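Local atomic coordinates of alpha-1,2-mannosidase (Bacteroides thetaiotaomicron, PDB entry 2WW2), a protein that hydrolyses alpha-mannosidic linkages with inversion of anomeric configuration, as a calcium-dependent member of glycoside hydrolase family 92 from a human gut symbiont. Residues 7-11 and 271-276; 27-31 and 52-56; 31-35 and 124-128; 127-133 and 250-256; 282-286 and 612-617. All blocks are in the same frame, centred on the assembly; numbering follows the deposited sequence.

Contact 1 of 5, residues 7-11 and 271-276; sequences FVDYV and LGRVEA
Residues 7-10 take helical backbone angles without a regular helical bond pattern: Tyr10 N reaches Phe7 O at 3.1 Å and Val11 N reaches Val8 O at 3.0 Å, two successive turns. In the partner segment Leu271 ends a helix, and a type I beta turn from Leu271 to Val274, closed by Val274 N to Leu271 O at 3.3 Å, turns the chain into strand 274-276. The CA atoms of Phe7 and Leu271 lie 6.4 Å apart.

No hydrogen bond crosses between the segments: this is apolar packing of the N-terminal chain on the helix-turn-strand junction between helix 256-271 and strand 274-277. Phe7, in the m rotamer, does most of the work. Its CB sits 4.0 Å from Leu271 CB, its CD2 3.5 Å from Gly272 CA, and Glu275 CG meets the ring edge, 3.8 Å from CE2. Leu271, chi1 m and chi2 t, brings CD1 to 3.7 Å from Val8 CA and 3.8 Å from Val11 CG2.

The carboxylate of Glu275 turns to His665. Tyr288, on helix 281-294, stacks on Phe7, and Leu291 of that helix packs on Leu271, so segment 7-11 is wedged between helices 256-271 and 281-294 beside edge strand 274-277.

Contact 2 of 5, residues 27-31 and 52-56; sequences NTYPA and WMYTY
Tyr54 loses most surface to this contact, followed by Tyr29 and Met53. Both segments are irregular chain, and they come closest at Tyr29 and Tyr54, whose CA atoms are 5.4 Å apart. Tyr54 (chi1 t, chi2 95°) offers one ring face to Pro30: CD stands 3.9 Å from the centroid of the Tyr54 ring, a CH-pi contact. Pro30 is the centre of an inverse gamma turn. Tyr29, chi1 p, takes Met53 on a face of its ring. Met53 extends t, t and then turns p, placing CE 3.4 Å from the Tyr29 centroid as a second CH-pi contact, with SD 5.2 Å from that centroid in a Met-aromatic pair. One hydrogen bond joins the segments: Thr28 OG1, chi1 p, donates to Tyr54 O at 2.9 Å.

The tyrosine hydroxyls bond outward, Tyr29 to Gln69 O and Tyr54 to Glu105, which with His102 lines a sodium site. These two loops flank strand 40-44, whose Pro43 packs on Pro30 and Tyr54, while Met53 rests against strand 60-67.

Contact 3 of 5, residues 31-35 and 124-128; sequences AVAVP and LSATS
Leu124 begins the second segment in strand 124-126, beside irregular chain 31-35; the touching parts run 31° apart in direction, with Ala33 CA 5.1 Å from Ala126 CA. Val32, in the t rotamer, sets its CG1 3.9 Å from Leu124 O and 3.9 Å from Ser125 CA; the Ser125 hydroxyl bonds to Tyr110 O. Ala126 faces the loop, its CB 3.9 Å from Val32 CG1 and its O 3.8 Å from Val34 CG1; its N donates to water 1 at 2.9 Å, which lies 3.2 Å from Ala33 O and can bond it. Thr127 C lies 3.8 Å from Val34 CG2, and Thr127 O receives water 2 at 2.8 Å, which accepts from Val34 N at 3.1 Å. Ser128 OG is 3.4 Å from Val34 CG2 (chi1 m) and donates to water 3 at 2.7 Å, which reaches Pro35 O at 3.0 Å.

Waters rather than direct hydrogen bonds thus link the polar groups of the loop to the strand end, at the large antiparallel sheet in the N-terminal domain of this family 92 enzyme.

Contact 4 of 5, residues 127-133 and 250-256; sequences TSRGAVF and EVADADV
Residues 127-129 form the turn of a beta hairpin between the antiparallel neighbours 121-126 and 130-136, and residues 250-256 link the end of one helix to the start of the next through a type II beta turn from Val251 to Ala254, with Ala254 N bonded to Val251 O at 3.0 Å. The CA atoms of Gly130 and Val251 lie 6.4 Å apart, those of Val132 and Val256 5.2 Å.

Glu250, chi1 m and chi2 t, carries the polar half. Its OE1 accepts from Thr127 OG1 at 2.6 Å and from Arg129 N at 2.8 Å; its OE2 takes Arg129 NH1 at 2.9 Å in a salt bridge. Thr127 OG1 also accepts from Gly130 N at 2.8 Å, an ST motif, while Thr127 N bonds to Gly130 O at 2.8 Å. Arg129 NH2 turns to Tyr302 O. At the far end, water 4 accepts from Val256 N at 3.0 Å and donates to Phe133 O at 3.3 Å, and Asp255, at the N-cap, caps Leu258 N.

Between these ends Val132 (chi1 t) packs CG2 3.8 Å from Val251 CG1, and CG1 3.6 Å from Asp255 C.

One carboxylate therefore accepts from a hydroxyl, a backbone amide and one guanidinium nitrogen, joining the hairpin turn to the interhelical turn by charge and hydrogen bonding, with valine packing beyond.

Contact 5 of 5, residues 282-286 and 612-617; sequences EQLRT and DKLYNS
Glu282 reaches from its helix across the backbone of Asn616 and Ser617, its OE2 3.0 Å from Asn616 CB. With chi1 t and chi2 p, it receives two bonds from one residue: Ser617 N donates to OE2 at 2.7 Å, and Ser617 OG donates to OE1 at 2.8 Å. Arg285, one helical turn on, closes the group, its NH2 forming a salt bridge with Glu282 OE1 at 2.9 Å and its NE donating to Ser617 OG at 3.3 Å.

Residues 282-286 are regular helix, whereas 612-613 finish helix 600-613 and the chain then runs out as loop, nearest at Thr286 and Ser617 (CA atoms 4.6 Å apart). The contact thus ties the exit of one helix to the N-terminal turns of helix 281-294 within the catalytic domain of family 92, and the loop runs on toward Tyr622, Gly624 and Asp627 of a sodium site.

Thr286 OG1 bonds back to Glu282 O at 2.8 Å, while its CG2 packs 4.0 Å from Tyr615 CB. Tyr615 sends its hydroxyl to Thr631 and His582. Water 6 bridges Gln283 NE2 at 3.0 Å and Asp612 OD1 at 2.7 Å, and Gln283 OE1 accepts from Thr280 N.

In the fold
Contacts 2 and 3 lie within the N-terminal domain and share Ala31; contact 4 joins that domain to residues 250-256 of the catalytic range. Contacts 3 and 4 share Thr127 and Ser128, with centres only 9 Å apart on adjacent strands 121-126 and 130-136 of the large antiparallel sheet. Contact 1 spans contacts 2 to 4 in sequence, bringing the chain's start to the end of helix 256-271. Contact 5 comes later, its centre 14 Å from contact 1 and touching it where Tyr10 meets Leu284 and Arg285 of helix 281-294. Contacts 4 and 5 are the farthest apart, centres 33 Å. The contacts extend from the antiparallel sheet to helices of the catalytic domain.

Contact 1 of 5, residues 7-11 and 271-276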
# COMPACT_ATOMS: atom_id res chain seq x y z
N PHE A 7 -32.04 -28.45 4.11
CA PHE A 7 -31.33 -27.30 3.56
C PHE A 7 -31.36 -26.08 4.47
O PHE A 7 -30.33 -25.40 4.61
CB PHE A 7 -31.84 -26.98 2.15
CG PHE A 7 -31.43 -28.01 1.13
CD1 PHE A 7 -30.15 -28.57 1.18
CD2 PHE A 7 -32.30 -28.45 0.17
CE1 PHE A 7 -29.75 -29.54 0.26
CE2 PHE A 7 -31.92 -29.42 -0.74
CZ PHE A 7 -30.64 -29.96 -0.70
N VAL A 8 -32.48 -25.83 5.13
CA VAL A 8 -32.57 -24.63 6.00
C VAL A 8 -31.65 -24.76 7.21
O VAL A 8 -31.23 -23.76 7.78
CB VAL A 8 -34.04 -24.31 6.43
CG1 VAL A 8 -34.49 -25.31 7.50
CG2 VAL A 8 -34.16 -22.88 6.95
N ASP A 9 -31.32 -26.00 7.60
CA ASP A 9 -30.40 -26.24 8.73
C ASP A 9 -28.98 -25.72 8.44
O ASP A 9 -28.19 -25.51 9.36
CB ASP A 9 -30.32 -27.74 9.09
CG ASP A 9 -31.64 -28.28 9.62
OD1 ASP A 9 -32.36 -27.51 10.28
OD2 ASP A 9 -31.96 -29.47 9.38
N TYR A 10 -28.66 -25.53 7.17
CA TYR A 10 -27.35 -25.00 6.80
C TYR A 10 -27.29 -23.47 6.89
O TYR A 10 -26.21 -22.87 6.84
CB TYR A 10 -26.98 -25.45 5.39
CG TYR A 10 -26.69 -26.93 5.30
CD1 TYR A 10 -25.59 -27.48 5.99
CD2 TYR A 10 -27.48 -27.77 4.55
CE1 TYR A 10 -25.29 -28.85 5.92
CE2 TYR A 10 -27.20 -29.16 4.49
CZ TYR A 10 -26.11 -29.67 5.17
OH TYR A 10 -25.82 -31.01 5.12
N VAL A 11 -28.44 -22.82 7.04
CA VAL A 11 -28.48 -21.36 6.93
C VAL A 11 -28.01 -20.67 8.22
O VAL A 11 -28.54 -20.95 9.29
CB VAL A 11 -29.89 -20.83 6.58
CG1 VAL A 11 -29.94 -19.28 6.62
CG2 VAL A 11 -30.32 -21.35 5.21
N LEU A 271 -35.40 -23.16 -0.76
CA LEU A 271 -33.97 -23.47 -0.84
C LEU A 271 -33.76 -24.74 -1.65
O LEU A 271 -32.77 -24.86 -2.38
CB LEU A 271 -33.32 -23.63 0.55
CG LEU A 271 -33.37 -22.38 1.45
CD1 LEU A 271 -32.96 -22.72 2.88
CD2 LEU A 271 -32.52 -21.24 0.87
N GLY A 272 -34.67 -25.69 -1.50
CA GLY A 272 -34.51 -27.01 -2.12
C GLY A 272 -34.66 -27.03 -3.62
O GLY A 272 -34.44 -28.07 -4.26
N ARG A 273 -35.03 -25.89 -4.21
CA ARG A 273 -35.06 -25.83 -5.67
C ARG A 273 -33.67 -25.96 -6.30
O ARG A 273 -33.57 -26.26 -7.48
CB ARG A 273 -35.75 -24.57 -6.17
CG ARG A 273 -37.22 -24.51 -5.80
CD ARG A 273 -37.94 -23.50 -6.66
NE ARG A 273 -39.34 -23.36 -6.27
CZ ARG A 273 -40.13 -22.41 -6.73
NH1 ARG A 273 -39.65 -21.52 -7.59
NH2 ARG A 273 -41.40 -22.33 -6.33
N VAL A 274 -32.62 -25.73 -5.51
CA VAL A 274 -31.30 -26.14 -5.93
C VAL A 274 -30.67 -27.06 -4.88
O VAL A 274 -30.50 -26.69 -3.71
CB VAL A 274 -30.35 -24.97 -6.39
CG1 VAL A 274 -30.30 -23.87 -5.36
CG2 VAL A 274 -28.93 -25.51 -6.71
N GLU A 275 -30.38 -28.29 -5.30
CA GLU A 275 -29.89 -29.29 -4.38
C GLU A 275 -28.40 -29.50 -4.58
O GLU A 275 -27.99 -30.08 -5.59
CB GLU A 275 -30.55 -30.64 -4.65
CG GLU A 275 -31.98 -30.79 -4.29
CD GLU A 275 -32.40 -32.27 -4.41
OE1 GLU A 275 -33.05 -32.63 -5.41
OE2 GLU A 275 -32.04 -33.08 -3.53
N ALA A 276 -27.60 -29.07 -3.61
CA ALA A 276 -26.16 -29.27 -3.67
C ALA A 276 -25.76 -30.54 -2.92
O ALA A 276 -26.20 -30.76 -1.78
CB ALA A 276 -25.43 -28.07 -3.08

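Contact 2 of 5, residues 27-31 and 52-56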
# COMPACT_ATOMS: atom_id res chain seq x y z
N ASN A 27 -26.55 -4.85 5.00
CA ASN A 27 -27.25 -5.15 6.25
C ASN A 27 -26.51 -6.17 7.10
O ASN A 27 -25.77 -7.00 6.59
CB ASN A 27 -28.65 -5.72 5.96
CG ASN A 27 -29.74 -4.66 5.97
OD1 ASN A 27 -29.62 -3.59 6.60
ND2 ASN A 27 -30.83 -4.97 5.27
N THR A 28 -26.74 -6.16 8.40
CA THR A 28 -26.08 -7.13 9.26
C THR A 28 -27.04 -7.84 10.19
O THR A 28 -26.60 -8.47 11.15
CB THR A 28 -24.96 -6.49 10.12
OG1 THR A 28 -25.54 -5.53 11.02
CG2 THR A 28 -23.88 -5.78 9.25
N TYR A 29 -28.35 -7.78 9.91
CA TYR A 29 -29.29 -8.35 10.89
C TYR A 29 -29.81 -9.75 10.55
O TYR A 29 -30.03 -10.07 9.39
CB TYR A 29 -30.46 -7.39 11.21
CG TYR A 29 -31.45 -7.08 10.09
CD1 TYR A 29 -32.56 -7.89 9.87
CD2 TYR A 29 -31.27 -5.97 9.27
CE1 TYR A 29 -33.51 -7.57 8.87
CE2 TYR A 29 -32.19 -5.64 8.27
CZ TYR A 29 -33.30 -6.45 8.07
OH TYR A 29 -34.22 -6.15 7.08
N PRO A 30 -30.01 -10.57 11.59
CA PRO A 30 -30.42 -11.97 11.36
C PRO A 30 -31.93 -12.08 11.09
O PRO A 30 -32.70 -12.42 11.97
CB PRO A 30 -30.04 -12.67 12.66
CG PRO A 30 -30.17 -11.55 13.72
CD PRO A 30 -29.76 -10.27 13.01
N ALA A 31 -32.35 -11.76 9.87
CA ALA A 31 -33.77 -11.65 9.53
C ALA A 31 -34.55 -12.96 9.75
O ALA A 31 -34.20 -14.02 9.21
CB ALA A 31 -33.92 -11.19 8.10
N TRP A 52 -28.00 0.78 12.07
CA TRP A 52 -27.23 -0.33 12.61
C TRP A 52 -28.05 -1.01 13.71
O TRP A 52 -27.77 -0.93 14.92
CB TRP A 52 -25.85 0.16 13.09
CG TRP A 52 -25.00 0.70 11.94
CD1 TRP A 52 -24.79 0.09 10.73
CD2 TRP A 52 -24.25 1.92 11.91
NE1 TRP A 52 -23.96 0.87 9.94
CE2 TRP A 52 -23.61 1.99 10.65
CE3 TRP A 52 -24.05 2.97 12.83
CZ2 TRP A 52 -22.78 3.06 10.28
CZ3 TRP A 52 -23.22 4.05 12.46
CH2 TRP A 52 -22.61 4.08 11.18
N MET A 53 -29.10 -1.68 13.26
CA MET A 53 -30.14 -2.19 14.14
C MET A 53 -29.62 -3.29 15.03
O MET A 53 -29.99 -3.38 16.20
CB MET A 53 -31.29 -2.73 13.28
CG MET A 53 -32.39 -3.41 14.07
SD MET A 53 -33.83 -3.79 13.01
CE MET A 53 -33.11 -4.77 11.76
N TYR A 54 -28.82 -4.18 14.46
CA TYR A 54 -28.26 -5.29 15.22
C TYR A 54 -26.76 -5.27 14.97
O TYR A 54 -26.32 -5.39 13.82
CB TYR A 54 -28.87 -6.64 14.76
CG TYR A 54 -28.26 -7.88 15.42
CD1 TYR A 54 -28.84 -8.46 16.54
CD2 TYR A 54 -27.11 -8.48 14.89
CE1 TYR A 54 -28.29 -9.60 17.15
CE2 TYR A 54 -26.55 -9.63 15.49
CZ TYR A 54 -27.14 -10.17 16.61
OH TYR A 54 -26.59 -11.30 17.18
N THR A 55 -25.99 -5.11 16.04
CA THR A 55 -24.54 -5.09 15.98
C THR A 55 -24.04 -6.29 16.79
O THR A 55 -24.28 -6.38 17.99
CB THR A 55 -24.02 -3.74 16.53
OG1 THR A 55 -24.41 -2.71 15.61
CG2 THR A 55 -22.50 -3.73 16.71
N TYR A 56 -23.37 -7.21 16.10
CA TYR A 56 -22.97 -8.47 16.71
C TYR A 56 -22.12 -8.26 17.97
O TYR A 56 -22.23 -9.02 18.92
CB TYR A 56 -22.22 -9.33 15.70
CG TYR A 56 -21.93 -10.71 16.22
CD1 TYR A 56 -22.91 -11.71 16.21
CD2 TYR A 56 -20.68 -11.02 16.75
CE1 TYR A 56 -22.64 -12.96 16.68
CE2 TYR A 56 -20.40 -12.29 17.23
CZ TYR A 56 -21.38 -13.25 17.20
OH TYR A 56 -21.10 -14.52 17.69

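Contact 3 of 5, residues 31-35 and 124-128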
# COMPACT_ATOMS: atom_id res chain seq x y z
N ALA A 31 -32.35 -11.76 9.87
CA ALA A 31 -33.77 -11.65 9.53
C ALA A 31 -34.55 -12.96 9.75
O ALA A 31 -34.20 -14.02 9.21
CB ALA A 31 -33.92 -11.19 8.10
N VAL A 32 -35.61 -12.85 10.53
CA VAL A 32 -36.58 -13.93 10.69
C VAL A 32 -37.72 -13.64 9.71
O VAL A 32 -38.36 -12.56 9.76
CB VAL A 32 -37.11 -13.98 12.12
CG1 VAL A 32 -38.20 -15.07 12.27
CG2 VAL A 32 -35.95 -14.22 13.09
N ALA A 33 -37.98 -14.56 8.79
CA ALA A 33 -38.89 -14.24 7.69
C ALA A 33 -39.32 -15.50 6.96
O ALA A 33 -38.86 -16.59 7.29
CB ALA A 33 -38.17 -13.30 6.67
N VAL A 34 -40.20 -15.34 5.99
CA VAL A 34 -40.34 -16.34 4.93
C VAL A 34 -39.88 -15.63 3.66
O VAL A 34 -39.78 -14.41 3.64
CB VAL A 34 -41.78 -16.91 4.78
CG1 VAL A 34 -42.17 -17.73 6.00
CG2 VAL A 34 -42.81 -15.78 4.54
N PRO A 35 -39.59 -16.39 2.59
CA PRO A 35 -39.02 -15.73 1.41
C PRO A 35 -39.88 -14.59 0.88
O PRO A 35 -41.11 -14.73 0.77
CB PRO A 35 -38.93 -16.88 0.39
CG PRO A 35 -38.73 -18.12 1.29
CD PRO A 35 -39.64 -17.85 2.45
N LEU A 124 -39.21 -16.09 18.49
CA LEU A 124 -40.22 -15.61 17.57
C LEU A 124 -40.00 -16.25 16.20
O LEU A 124 -38.87 -16.51 15.79
CB LEU A 124 -40.15 -14.08 17.44
CG LEU A 124 -38.84 -13.47 16.95
CD1 LEU A 124 -39.14 -12.21 16.21
CD2 LEU A 124 -37.86 -13.18 18.09
N SER A 125 -41.10 -16.46 15.49
CA SER A 125 -41.07 -17.02 14.15
C SER A 125 -42.02 -16.17 13.32
O SER A 125 -43.01 -15.67 13.84
CB SER A 125 -41.55 -18.48 14.19
OG SER A 125 -40.55 -19.30 14.81
N ALA A 126 -41.73 -16.01 12.03
CA ALA A 126 -42.53 -15.11 11.21
C ALA A 126 -43.33 -15.85 10.15
O ALA A 126 -42.93 -16.92 9.68
CB ALA A 126 -41.61 -14.08 10.55
N THR A 127 -44.46 -15.27 9.75
CA THR A 127 -45.14 -15.68 8.54
C THR A 127 -44.81 -14.55 7.56
O THR A 127 -43.96 -13.72 7.87
CB THR A 127 -46.67 -15.78 8.77
OG1 THR A 127 -47.18 -14.52 9.20
CG2 THR A 127 -47.00 -16.85 9.85
N SER A 128 -45.49 -14.49 6.41
CA SER A 128 -45.25 -13.40 5.45
C SER A 128 -45.50 -12.03 6.08
O SER A 128 -44.75 -11.08 5.86
CB SER A 128 -46.19 -13.55 4.23
OG SER A 128 -45.84 -14.70 3.47
O HOH W 1 -39.97 -17.28 10.18
O HOH W 2 -41.71 -12.72 6.46
O HOH W 3 -44.01 -14.24 1.48

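Contact 4 of 5, residues 127-133 and 250-256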
# COMPACT_ATOMS: atom_id res chain seq x y z
N THR A 127 -44.46 -15.27 9.75
CA THR A 127 -45.14 -15.68 8.54
C THR A 127 -44.81 -14.55 7.56
O THR A 127 -43.96 -13.72 7.87
CB THR A 127 -46.67 -15.78 8.77
OG1 THR A 127 -47.18 -14.52 9.20
CG2 THR A 127 -47.00 -16.85 9.85
N SER A 128 -45.49 -14.49 6.41
CA SER A 128 -45.25 -13.40 5.45
C SER A 128 -45.50 -12.03 6.08
O SER A 128 -44.75 -11.08 5.86
CB SER A 128 -46.19 -13.55 4.23
OG SER A 128 -45.84 -14.70 3.47
N ARG A 129 -46.59 -11.93 6.85
CA ARG A 129 -47.03 -10.63 7.36
C ARG A 129 -47.19 -10.59 8.88
O ARG A 129 -47.41 -9.53 9.45
CB ARG A 129 -48.33 -10.23 6.65
CG ARG A 129 -48.14 -10.14 5.13
CD ARG A 129 -49.46 -9.87 4.36
NE ARG A 129 -49.20 -10.01 2.93
CZ ARG A 129 -49.14 -11.19 2.32
NH1 ARG A 129 -49.32 -12.31 3.00
NH2 ARG A 129 -48.88 -11.23 1.02
N GLY A 130 -47.01 -11.72 9.56
CA GLY A 130 -47.16 -11.71 11.01
C GLY A 130 -46.03 -12.42 11.71
O GLY A 130 -45.07 -12.87 11.06
N ALA A 131 -46.13 -12.53 13.04
CA ALA A 131 -45.13 -13.26 13.84
C ALA A 131 -45.79 -13.81 15.09
O ALA A 131 -46.82 -13.30 15.53
CB ALA A 131 -43.97 -12.33 14.24
N VAL A 132 -45.18 -14.82 15.69
CA VAL A 132 -45.65 -15.31 16.98
C VAL A 132 -44.44 -15.45 17.87
O VAL A 132 -43.41 -15.91 17.40
CB VAL A 132 -46.43 -16.65 16.84
CG1 VAL A 132 -46.82 -17.21 18.21
CG2 VAL A 132 -47.69 -16.46 15.98
N PHE A 133 -44.55 -14.99 19.13
CA PHE A 133 -43.50 -15.09 20.13
C PHE A 133 -43.91 -16.11 21.19
O PHE A 133 -45.11 -16.28 21.46
CB PHE A 133 -43.35 -13.76 20.91
CG PHE A 133 -42.76 -12.62 20.12
CD1 PHE A 133 -41.51 -12.08 20.48
CD2 PHE A 133 -43.45 -12.06 19.06
CE1 PHE A 133 -40.97 -11.01 19.76
CE2 PHE A 133 -42.89 -10.98 18.34
CZ PHE A 133 -41.67 -10.46 18.69
N GLU A 250 -53.09 -15.64 9.13
CA GLU A 250 -51.72 -16.12 9.24
C GLU A 250 -51.29 -16.58 10.63
O GLU A 250 -50.46 -17.48 10.75
CB GLU A 250 -50.71 -15.08 8.71
CG GLU A 250 -50.91 -14.71 7.22
CD GLU A 250 -49.87 -13.72 6.68
OE1 GLU A 250 -48.76 -13.65 7.26
OE2 GLU A 250 -50.17 -13.02 5.68
N VAL A 251 -51.81 -15.94 11.69
CA VAL A 251 -51.26 -16.25 13.02
C VAL A 251 -52.30 -16.56 14.11
O VAL A 251 -51.94 -17.05 15.19
CB VAL A 251 -50.30 -15.13 13.55
CG1 VAL A 251 -49.00 -15.07 12.71
CG2 VAL A 251 -51.02 -13.76 13.55
N ALA A 252 -53.57 -16.27 13.85
CA ALA A 252 -54.60 -16.48 14.87
C ALA A 252 -54.52 -17.91 15.40
O ALA A 252 -54.38 -18.84 14.62
CB ALA A 252 -56.01 -16.19 14.30
N ASP A 253 -54.59 -18.06 16.72
CA ASP A 253 -54.61 -19.38 17.38
C ASP A 253 -53.29 -20.13 17.37
O ASP A 253 -53.21 -21.23 17.90
CB ASP A 253 -55.67 -20.30 16.79
CG ASP A 253 -57.07 -19.71 16.87
OD1 ASP A 253 -57.79 -19.79 15.85
OD2 ASP A 253 -57.43 -19.16 17.93
N ALA A 254 -52.26 -19.58 16.73
CA ALA A 254 -51.02 -20.34 16.59
C ALA A 254 -50.11 -20.15 17.80
O ALA A 254 -50.17 -19.12 18.48
CB ALA A 254 -50.28 -19.95 15.31
N ASP A 255 -49.25 -21.14 18.05
CA ASP A 255 -48.14 -20.93 18.98
C ASP A 255 -46.85 -20.83 18.17
O ASP A 255 -46.89 -21.02 16.96
CB ASP A 255 -48.08 -22.03 20.04
CG ASP A 255 -47.90 -23.42 19.46
OD1 ASP A 255 -47.56 -23.58 18.26
OD2 ASP A 255 -48.11 -24.38 20.22
N VAL A 256 -45.71 -20.53 18.80
CA VAL A 256 -44.48 -20.31 18.05
C VAL A 256 -44.02 -21.58 17.32
O VAL A 256 -43.49 -21.51 16.21
CB VAL A 256 -43.32 -19.73 18.92
CG1 VAL A 256 -42.77 -20.78 19.87
CG2 VAL A 256 -42.19 -19.18 18.02
O HOH W 4 -45.94 -19.46 21.54

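Contact 5 of 5, residues 282-286 and 612-617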
# COMPACT_ATOMS: atom_id res chain seq x y z
N GLU A 282 -19.07 -26.88 5.68
CA GLU A 282 -18.81 -25.43 5.58
C GLU A 282 -19.28 -24.86 4.22
O GLU A 282 -19.89 -23.77 4.16
CB GLU A 282 -17.33 -25.17 5.84
CG GLU A 282 -16.87 -23.77 5.52
CD GLU A 282 -17.46 -22.70 6.42
OE1 GLU A 282 -18.12 -23.01 7.43
OE2 GLU A 282 -17.25 -21.52 6.09
N GLN A 283 -19.01 -25.59 3.15
CA GLN A 283 -19.48 -25.20 1.82
C GLN A 283 -21.01 -25.17 1.73
O GLN A 283 -21.59 -24.27 1.14
CB GLN A 283 -18.89 -26.14 0.76
CG GLN A 283 -17.36 -25.95 0.56
CD GLN A 283 -16.75 -26.98 -0.40
OE1 GLN A 283 -17.14 -28.15 -0.40
NE2 GLN A 283 -15.78 -26.54 -1.20
N LEU A 284 -21.67 -26.20 2.26
CA LEU A 284 -23.13 -26.25 2.26
C LEU A 284 -23.69 -25.06 3.07
O LEU A 284 -24.67 -24.42 2.68
CB LEU A 284 -23.60 -27.59 2.85
CG LEU A 284 -23.26 -28.82 1.98
CD1 LEU A 284 -23.41 -30.15 2.72
CD2 LEU A 284 -24.17 -28.83 0.76
N ARG A 285 -23.10 -24.78 4.22
CA ARG A 285 -23.54 -23.60 5.00
C ARG A 285 -23.36 -22.30 4.23
O ARG A 285 -24.24 -21.43 4.25
CB ARG A 285 -22.82 -23.55 6.35
CG ARG A 285 -23.26 -24.71 7.26
CD ARG A 285 -22.70 -24.58 8.64
NE ARG A 285 -21.26 -24.47 8.63
CZ ARG A 285 -20.44 -25.39 9.14
NH1 ARG A 285 -20.93 -26.50 9.68
NH2 ARG A 285 -19.12 -25.19 9.08
N THR A 286 -22.24 -22.17 3.55
CA THR A 286 -21.98 -20.92 2.82
C THR A 286 -23.01 -20.77 1.72
O THR A 286 -23.65 -19.74 1.59
CB THR A 286 -20.55 -20.90 2.25
OG1 THR A 286 -19.62 -21.12 3.32
CG2 THR A 286 -20.25 -19.52 1.62
N ASP A 612 -13.05 -20.29 -2.46
CA ASP A 612 -12.35 -20.89 -1.31
C ASP A 612 -11.82 -19.83 -0.35
O ASP A 612 -11.84 -20.02 0.86
CB ASP A 612 -11.18 -21.75 -1.79
CG ASP A 612 -11.61 -23.10 -2.39
OD1 ASP A 612 -12.79 -23.51 -2.25
OD2 ASP A 612 -10.75 -23.76 -3.01
N LYS A 613 -11.31 -18.72 -0.88
CA LYS A 613 -10.54 -17.79 -0.04
C LYS A 613 -11.30 -16.59 0.52
O LYS A 613 -10.91 -16.05 1.55
CB LYS A 613 -9.28 -17.35 -0.76
CG LYS A 613 -8.23 -18.45 -0.70
CD LYS A 613 -7.28 -18.44 -1.85
CE LYS A 613 -6.18 -19.50 -1.55
NZ LYS A 613 -5.20 -19.54 -2.62
N LEU A 614 -12.38 -16.18 -0.15
CA LEU A 614 -13.09 -14.97 0.24
C LEU A 614 -14.46 -15.20 0.89
O LEU A 614 -15.23 -14.25 1.08
CB LEU A 614 -13.27 -14.08 -0.98
CG LEU A 614 -11.96 -13.56 -1.58
CD1 LEU A 614 -12.29 -12.54 -2.63
CD2 LEU A 614 -11.04 -12.96 -0.49
N TYR A 615 -14.75 -16.46 1.24
CA TYR A 615 -16.04 -16.79 1.84
C TYR A 615 -15.90 -17.78 2.98
O TYR A 615 -15.05 -18.70 2.95
CB TYR A 615 -16.99 -17.42 0.81
CG TYR A 615 -17.51 -16.46 -0.22
CD1 TYR A 615 -18.67 -15.73 0.01
CD2 TYR A 615 -16.82 -16.26 -1.41
CE1 TYR A 615 -19.14 -14.84 -0.93
CE2 TYR A 615 -17.28 -15.37 -2.35
CZ TYR A 615 -18.43 -14.66 -2.11
OH TYR A 615 -18.88 -13.77 -3.07
N ASN A 616 -16.72 -17.59 4.00
CA ASN A 616 -17.02 -18.67 4.93
C ASN A 616 -18.42 -18.44 5.51
O ASN A 616 -19.07 -17.44 5.20
CB ASN A 616 -15.95 -18.79 6.02
CG ASN A 616 -15.87 -17.59 6.91
OD1 ASN A 616 -16.79 -17.31 7.68
ND2 ASN A 616 -14.76 -16.86 6.82
N SER A 617 -18.90 -19.37 6.32
CA SER A 617 -20.28 -19.30 6.76
C SER A 617 -20.45 -18.60 8.11
O SER A 617 -21.57 -18.53 8.62
CB SER A 617 -20.88 -20.71 6.84
OG SER A 617 -20.32 -21.39 7.96
O HOH W 5 -14.91 -21.38 3.68
O HOH W 6 -14.99 -23.74 -0.70